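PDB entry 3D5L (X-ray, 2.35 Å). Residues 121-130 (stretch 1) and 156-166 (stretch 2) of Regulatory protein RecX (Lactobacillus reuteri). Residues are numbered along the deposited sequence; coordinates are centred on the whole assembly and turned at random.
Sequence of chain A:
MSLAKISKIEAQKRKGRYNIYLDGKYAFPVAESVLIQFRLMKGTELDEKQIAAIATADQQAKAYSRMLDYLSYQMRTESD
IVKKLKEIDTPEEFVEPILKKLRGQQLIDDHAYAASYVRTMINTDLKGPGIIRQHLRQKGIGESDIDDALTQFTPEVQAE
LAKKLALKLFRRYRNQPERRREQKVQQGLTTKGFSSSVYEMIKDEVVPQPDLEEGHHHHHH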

ATOM      1  N   MET A 121      -4.327   1.240 -15.589  1.00 17.66           N
ATOM      2  CA  MET A 121      -3.680   2.190 -16.492  1.00 16.95           C
ATOM      3  C   MET A 121      -4.051   1.841 -17.929  1.00 18.10           C
ATOM      4  O   MET A 121      -4.349   2.707 -18.747  1.00 16.93           O
ATOM      5  CB  MET A 121      -2.154   2.147 -16.337  1.00 16.84           C
ATOM      6  CG  MET A 121      -1.605   2.891 -15.108  1.00 15.68           C
ATOM      7  SD  MET A 121      -2.258   4.588 -14.921  1.00 11.07           S
ATOM      8  CE  MET A 121      -3.348   4.357 -13.501  1.00 10.70           C
ATOM      9  N   ILE A 122      -4.035   0.555 -18.235  1.00 18.62           N
ATOM     10  CA  ILE A 122      -4.388   0.112 -19.569  1.00 18.92           C
ATOM     11  C   ILE A 122      -5.846   0.460 -19.925  1.00 20.00           C
ATOM     12  O   ILE A 122      -6.169   0.706 -21.089  1.00 18.82           O
ATOM     13  CB  ILE A 122      -4.143  -1.392 -19.687  1.00 17.54           C
ATOM     14  CG1 ILE A 122      -2.637  -1.633 -19.766  1.00 15.95           C
ATOM     15  CG2 ILE A 122      -4.868  -1.960 -20.903  1.00 18.16           C
ATOM     16  CD1 ILE A 122      -2.244  -3.092 -19.829  1.00 14.21           C
ATOM     17  N   ASN A 123      -6.706   0.506 -18.908  1.00 21.10           N
ATOM     18  CA  ASN A 123      -8.125   0.808 -19.076  1.00 22.95           C
ATOM     19  C   ASN A 123      -8.495   2.293 -19.085  1.00 24.16           C
ATOM     20  O   ASN A 123      -9.543   2.663 -19.605  1.00 23.39           O
ATOM     21  CB  ASN A 123      -8.930   0.163 -17.943  1.00 25.55           C
ATOM     22  CG  ASN A 123      -9.126  -1.329 -18.114  1.00 26.87           C
ATOM     23  OD1 ASN A 123      -9.563  -2.002 -17.181  1.00 28.37           O
ATOM     24  ND2 ASN A 123      -8.828  -1.852 -19.300  1.00 26.53           N
ATOM     25  N   THR A 124      -7.655   3.141 -18.501  1.00 24.48           N
ATOM     26  CA  THR A 124      -7.983   4.555 -18.403  1.00 25.15           C
ATOM     27  C   THR A 124      -6.869   5.526 -18.788  1.00 27.81           C
ATOM     28  O   THR A 124      -7.049   6.742 -18.689  1.00 28.42           O
ATOM     29  CB  THR A 124      -8.402   4.909 -16.950  1.00 25.59           C
ATOM     30  OG1 THR A 124      -7.263   4.778 -16.084  1.00 23.64           O
ATOM     31  CG2 THR A 124      -9.516   3.974 -16.450  1.00 22.54           C
ATOM     32  N   ASP A 125      -5.729   5.014 -19.232  1.00 27.84           N
ATOM     33  CA  ASP A 125      -4.622   5.900 -19.557  1.00 27.69           C
ATOM     34  C   ASP A 125      -3.860   5.599 -20.843  1.00 26.78           C
ATOM     35  O   ASP A 125      -4.090   4.589 -21.504  1.00 25.32           O
ATOM     36  CB  ASP A 125      -3.637   5.901 -18.396  1.00 30.56           C
ATOM     37  CG  ASP A 125      -3.453   7.266 -17.792  1.00 36.49           C
ATOM     38  OD1 ASP A 125      -3.243   8.233 -18.567  1.00 39.72           O
ATOM     39  OD2 ASP A 125      -3.510   7.367 -16.544  1.00 39.01           O
ATOM     40  N   LEU A 126      -2.933   6.493 -21.178  1.00 26.18           N
ATOM     41  CA  LEU A 126      -2.112   6.344 -22.373  1.00 24.92           C
ATOM     42  C   LEU A 126      -0.621   6.458 -22.040  1.00 25.05           C
ATOM     43  O   LEU A 126       0.165   7.054 -22.784  1.00 24.63           O
ATOM     44  CB  LEU A 126      -2.520   7.388 -23.417  1.00 21.62           C
ATOM     45  CG  LEU A 126      -3.973   7.275 -23.893  1.00 20.98           C
ATOM     46  CD1 LEU A 126      -4.274   8.358 -24.933  1.00 19.30           C
ATOM     47  CD2 LEU A 126      -4.210   5.887 -24.482  1.00 17.35           C
ATOM     48  N   LYS A 127      -0.239   5.875 -20.909  1.00 25.24           N
ATOM     49  CA  LYS A 127       1.152   5.890 -20.481  1.00 25.49           C
ATOM     50  C   LYS A 127       1.824   4.617 -20.983  1.00 23.34           C
ATOM     51  O   LYS A 127       1.167   3.596 -21.179  1.00 24.96           O
ATOM     52  CB  LYS A 127       1.247   5.962 -18.952  1.00 28.43           C
ATOM     53  CG  LYS A 127       0.510   7.139 -18.319  1.00 31.31           C
ATOM     54  CD  LYS A 127       0.713   7.157 -16.804  1.00 34.52           C
ATOM     55  CE  LYS A 127      -0.373   7.964 -16.082  1.00 35.54           C
ATOM     56  NZ  LYS A 127      -0.464   9.378 -16.533  1.00 37.68           N
ATOM     57  N   GLY A 128       3.132   4.693 -21.191  1.00 20.74           N
ATOM     58  CA  GLY A 128       3.884   3.552 -21.670  1.00 17.33           C
ATOM     59  C   GLY A 128       4.603   2.823 -20.547  1.00 15.57           C
ATOM     60  O   GLY A 128       4.602   3.278 -19.406  1.00 16.75           O
ATOM     61  N   PRO A 129       5.224   1.677 -20.843  1.00 14.53           N
ATOM     62  CA  PRO A 129       5.948   0.884 -19.843  1.00 13.15           C
ATOM     63  C   PRO A 129       6.990   1.654 -19.048  1.00 11.34           C
ATOM     64  O   PRO A 129       7.080   1.501 -17.840  1.00  9.20           O
ATOM     65  CB  PRO A 129       6.575  -0.225 -20.675  1.00 12.01           C
ATOM     66  CG  PRO A 129       5.532  -0.457 -21.720  1.00 14.11           C
ATOM     67  CD  PRO A 129       5.171   0.967 -22.133  1.00 13.34           C
ATOM     68  N   GLY A 130       7.789   2.463 -19.735  1.00 12.47           N
ATOM     69  CA  GLY A 130       8.826   3.223 -19.061  1.00 12.86           C
ATOM     70  C   GLY A 130       8.297   4.073 -17.925  1.00 13.91           C
ATOM     71  O   GLY A 130       8.900   4.129 -16.859  1.00 13.67           O
ATOM     72  N   GLU A 156       0.855  -5.320 -28.744  1.00 29.06           N
ATOM     73  CA  GLU A 156      -0.458  -5.015 -29.305  1.00 28.48           C
ATOM     74  C   GLU A 156      -1.111  -3.931 -28.435  1.00 26.97           C
ATOM     75  O   GLU A 156      -1.683  -2.969 -28.951  1.00 24.80           O
ATOM     76  CB  GLU A 156      -1.342  -6.264 -29.341  1.00 30.64           C
ATOM     77  CG  GLU A 156      -0.656  -7.507 -29.926  1.00 35.20           C
ATOM     78  CD  GLU A 156       0.006  -8.374 -28.855  1.00 37.79           C
ATOM     79  OE1 GLU A 156      -0.719  -9.151 -28.189  1.00 39.05           O
ATOM     80  OE2 GLU A 156       1.240  -8.272 -28.667  1.00 36.73           O
ATOM     81  N   VAL A 157      -1.016  -4.084 -27.113  1.00 24.94           N
ATOM     82  CA  VAL A 157      -1.583  -3.097 -26.203  1.00 22.65           C
ATOM     83  C   VAL A 157      -0.777  -1.812 -26.332  1.00 21.46           C
ATOM     84  O   VAL A 157      -1.341  -0.728 -26.378  1.00 18.30           O
ATOM     85  CB  VAL A 157      -1.550  -3.590 -24.741  1.00 22.79           C
ATOM     86  CG1 VAL A 157      -1.837  -2.445 -23.792  1.00 22.94           C
ATOM     87  CG2 VAL A 157      -2.591  -4.671 -24.545  1.00 22.96           C
ATOM     88  N   GLN A 158       0.544  -1.946 -26.400  1.00 23.55           N
ATOM     89  CA  GLN A 158       1.429  -0.795 -26.545  1.00 24.03           C
ATOM     90  C   GLN A 158       1.128  -0.020 -27.821  1.00 24.05           C
ATOM     91  O   GLN A 158       0.969   1.195 -27.790  1.00 24.34           O
ATOM     92  CB  GLN A 158       2.892  -1.237 -26.575  1.00 24.36           C
ATOM     93  CG  GLN A 158       3.481  -1.607 -25.227  1.00 26.82           C
ATOM     94  CD  GLN A 158       4.987  -1.766 -25.294  1.00 28.92           C
ATOM     95  OE1 GLN A 158       5.713  -0.813 -25.608  1.00 30.44           O
ATOM     96  NE2 GLN A 158       5.468  -2.973 -25.015  1.00 28.94           N
ATOM     97  N   ALA A 159       1.063  -0.727 -28.946  1.00 23.21           N
ATOM     98  CA  ALA A 159       0.786  -0.092 -30.228  1.00 24.07           C
ATOM     99  C   ALA A 159      -0.613   0.496 -30.216  1.00 24.99           C
ATOM    100  O   ALA A 159      -0.886   1.507 -30.855  1.00 25.91           O
ATOM    101  CB  ALA A 159       0.914  -1.105 -31.364  1.00 21.26           C
ATOM    102  N   GLU A 160      -1.505  -0.147 -29.480  1.00 26.19           N
ATOM    103  CA  GLU A 160      -2.875   0.315 -29.396  1.00 27.58           C
ATOM    104  C   GLU A 160      -2.933   1.660 -28.662  1.00 27.51           C
ATOM    105  O   GLU A 160      -3.555   2.615 -29.146  1.00 28.58           O
ATOM    106  CB  GLU A 160      -3.715  -0.735 -28.673  1.00 29.87           C
ATOM    107  CG  GLU A 160      -5.197  -0.619 -28.920  1.00 35.88           C
ATOM    108  CD  GLU A 160      -5.730   0.727 -28.515  1.00 39.48           C
ATOM    109  OE1 GLU A 160      -5.489   1.118 -27.352  1.00 43.18           O
ATOM    110  OE2 GLU A 160      -6.380   1.395 -29.352  1.00 42.51           O
ATOM    111  N   LEU A 161      -2.278   1.728 -27.502  1.00 23.93           N
ATOM    112  CA  LEU A 161      -2.243   2.943 -26.689  1.00 23.13           C
ATOM    113  C   LEU A 161      -1.367   4.029 -27.316  1.00 22.11           C
ATOM    114  O   LEU A 161      -1.607   5.219 -27.114  1.00 19.11           O
ATOM    115  CB  LEU A 161      -1.716   2.637 -25.281  1.00 21.21           C
ATOM    116  CG  LEU A 161      -2.514   1.665 -24.409  1.00 22.02           C
ATOM    117  CD1 LEU A 161      -1.861   1.570 -23.053  1.00 21.63           C
ATOM    118  CD2 LEU A 161      -3.953   2.136 -24.264  1.00 20.21           C
ATOM    119  N   ALA A 162      -0.349   3.607 -28.062  1.00 21.96           N
ATOM    120  CA  ALA A 162       0.567   4.531 -28.716  1.00 22.86           C
ATOM    121  C   ALA A 162      -0.051   5.183 -29.959  1.00 24.27           C
ATOM    122  O   ALA A 162       0.176   6.370 -30.215  1.00 22.99           O
ATOM    123  CB  ALA A 162       1.857   3.814 -29.080  1.00 22.40           C
ATOM    124  N   LYS A 163      -0.818   4.418 -30.736  1.00 25.22           N
ATOM    125  CA  LYS A 163      -1.472   4.977 -31.923  1.00 26.14           C
ATOM    126  C   LYS A 163      -2.414   6.082 -31.447  1.00 25.68           C
ATOM    127  O   LYS A 163      -2.437   7.181 -32.006  1.00 25.58           O
ATOM    128  CB  LYS A 163      -2.287   3.910 -32.665  1.00 27.33           C
ATOM    129  CG  LYS A 163      -1.465   2.838 -33.357  1.00 32.83           C
ATOM    130  CD  LYS A 163      -2.348   1.678 -33.845  1.00 36.42           C
ATOM    131  CE  LYS A 163      -1.499   0.545 -34.438  1.00 38.73           C
ATOM    132  NZ  LYS A 163      -2.294  -0.661 -34.831  1.00 39.25           N
ATOM    133  N   LYS A 164      -3.180   5.773 -30.405  1.00 22.62           N
ATOM    134  CA  LYS A 164      -4.130   6.708 -29.823  1.00 23.40           C
ATOM    135  C   LYS A 164      -3.414   7.981 -29.377  1.00 22.28           C
ATOM    136  O   LYS A 164      -3.828   9.093 -29.715  1.00 23.69           O
ATOM    137  CB  LYS A 164      -4.841   6.046 -28.636  1.00 25.27           C
ATOM    138  CG  LYS A 164      -5.716   6.967 -27.819  1.00 28.45           C
ATOM    139  CD  LYS A 164      -6.930   7.449 -28.594  1.00 34.05           C
ATOM    140  CE  LYS A 164      -7.711   8.491 -27.783  1.00 36.08           C
ATOM    141  NZ  LYS A 164      -8.071   8.001 -26.415  1.00 37.45           N
ATOM    142  N   LEU A 165      -2.336   7.815 -28.623  1.00 20.50           N
ATOM    143  CA  LEU A 165      -1.553   8.952 -28.144  1.00 20.45           C
ATOM    144  C   LEU A 165      -0.963   9.728 -29.328  1.00 21.23           C
ATOM    145  O   LEU A 165      -1.042  10.954 -29.375  1.00 20.35           O
ATOM    146  CB  LEU A 165      -0.421   8.459 -27.234  1.00 17.73           C
ATOM    147  CG  LEU A 165       0.653   9.431 -26.741  1.00 16.40           C
ATOM    148  CD1 LEU A 165       0.050  10.438 -25.785  1.00 13.49           C
ATOM    149  CD2 LEU A 165       1.769   8.641 -26.054  1.00 18.00           C
ATOM    150  N   ALA A 166      -0.370   9.007 -30.277  1.00 21.17           N
ATOM    151  CA  ALA A 166       0.239   9.637 -31.445  1.00 23.78           C
ATOM    152  C   ALA A 166      -0.777  10.444 -32.253  1.00 24.97           C
ATOM    153  O   ALA A 166      -0.469  11.536 -32.725  1.00 24.84           O
ATOM    154  CB  ALA A 166       0.902   8.579 -32.340  1.00 22.33           C
TER

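Stretch 1 leaves one helix, turns, and enters another, packing against the helix of stretch 2. No hydrogen bond crosses the contact; it rests on apolar packing.

Met-121 faces no partner across the contact, but its O accepts a hydrogen bond from Asp-125 N at 2.7 Å. Ile-122 makes the first crossing. Its CD1 lies 4.0 Å from Val-157 CG1, a methyl-to-methyl contact. Asn-123 and Thr-124 do not take part.

Asp-125 points its CB away from stretch 2, so it meets the helix through its backbone: its O is 3.7 Å from Leu-161 CD2. Its OD1 accepts a hydrogen bond from Leu-126 N at 3.2 Å. The same OD1 forms a long salt bridge with Lys-127 NZ, 3.6 Å away. The charged group is thus paired within the turn.

Leu-126 has the largest area covered by the other stretch. Its CB points sideways, but its end comes nearer the helix. CD2 packs 3.8 Å from Leu-161 CD2, and CD1 lies 3.5 Å from Lys-164 CG, against the aliphatic part of that lysine.

Lys-127 CB points away; its O lies 4.1 Å from Leu-161 CD1. Gly-128 is the N-cap residue of the next helix. Pro-129 points toward stretch 2, with CG 3.8 Å from Gln-158 CD. Gly-130 makes no contact.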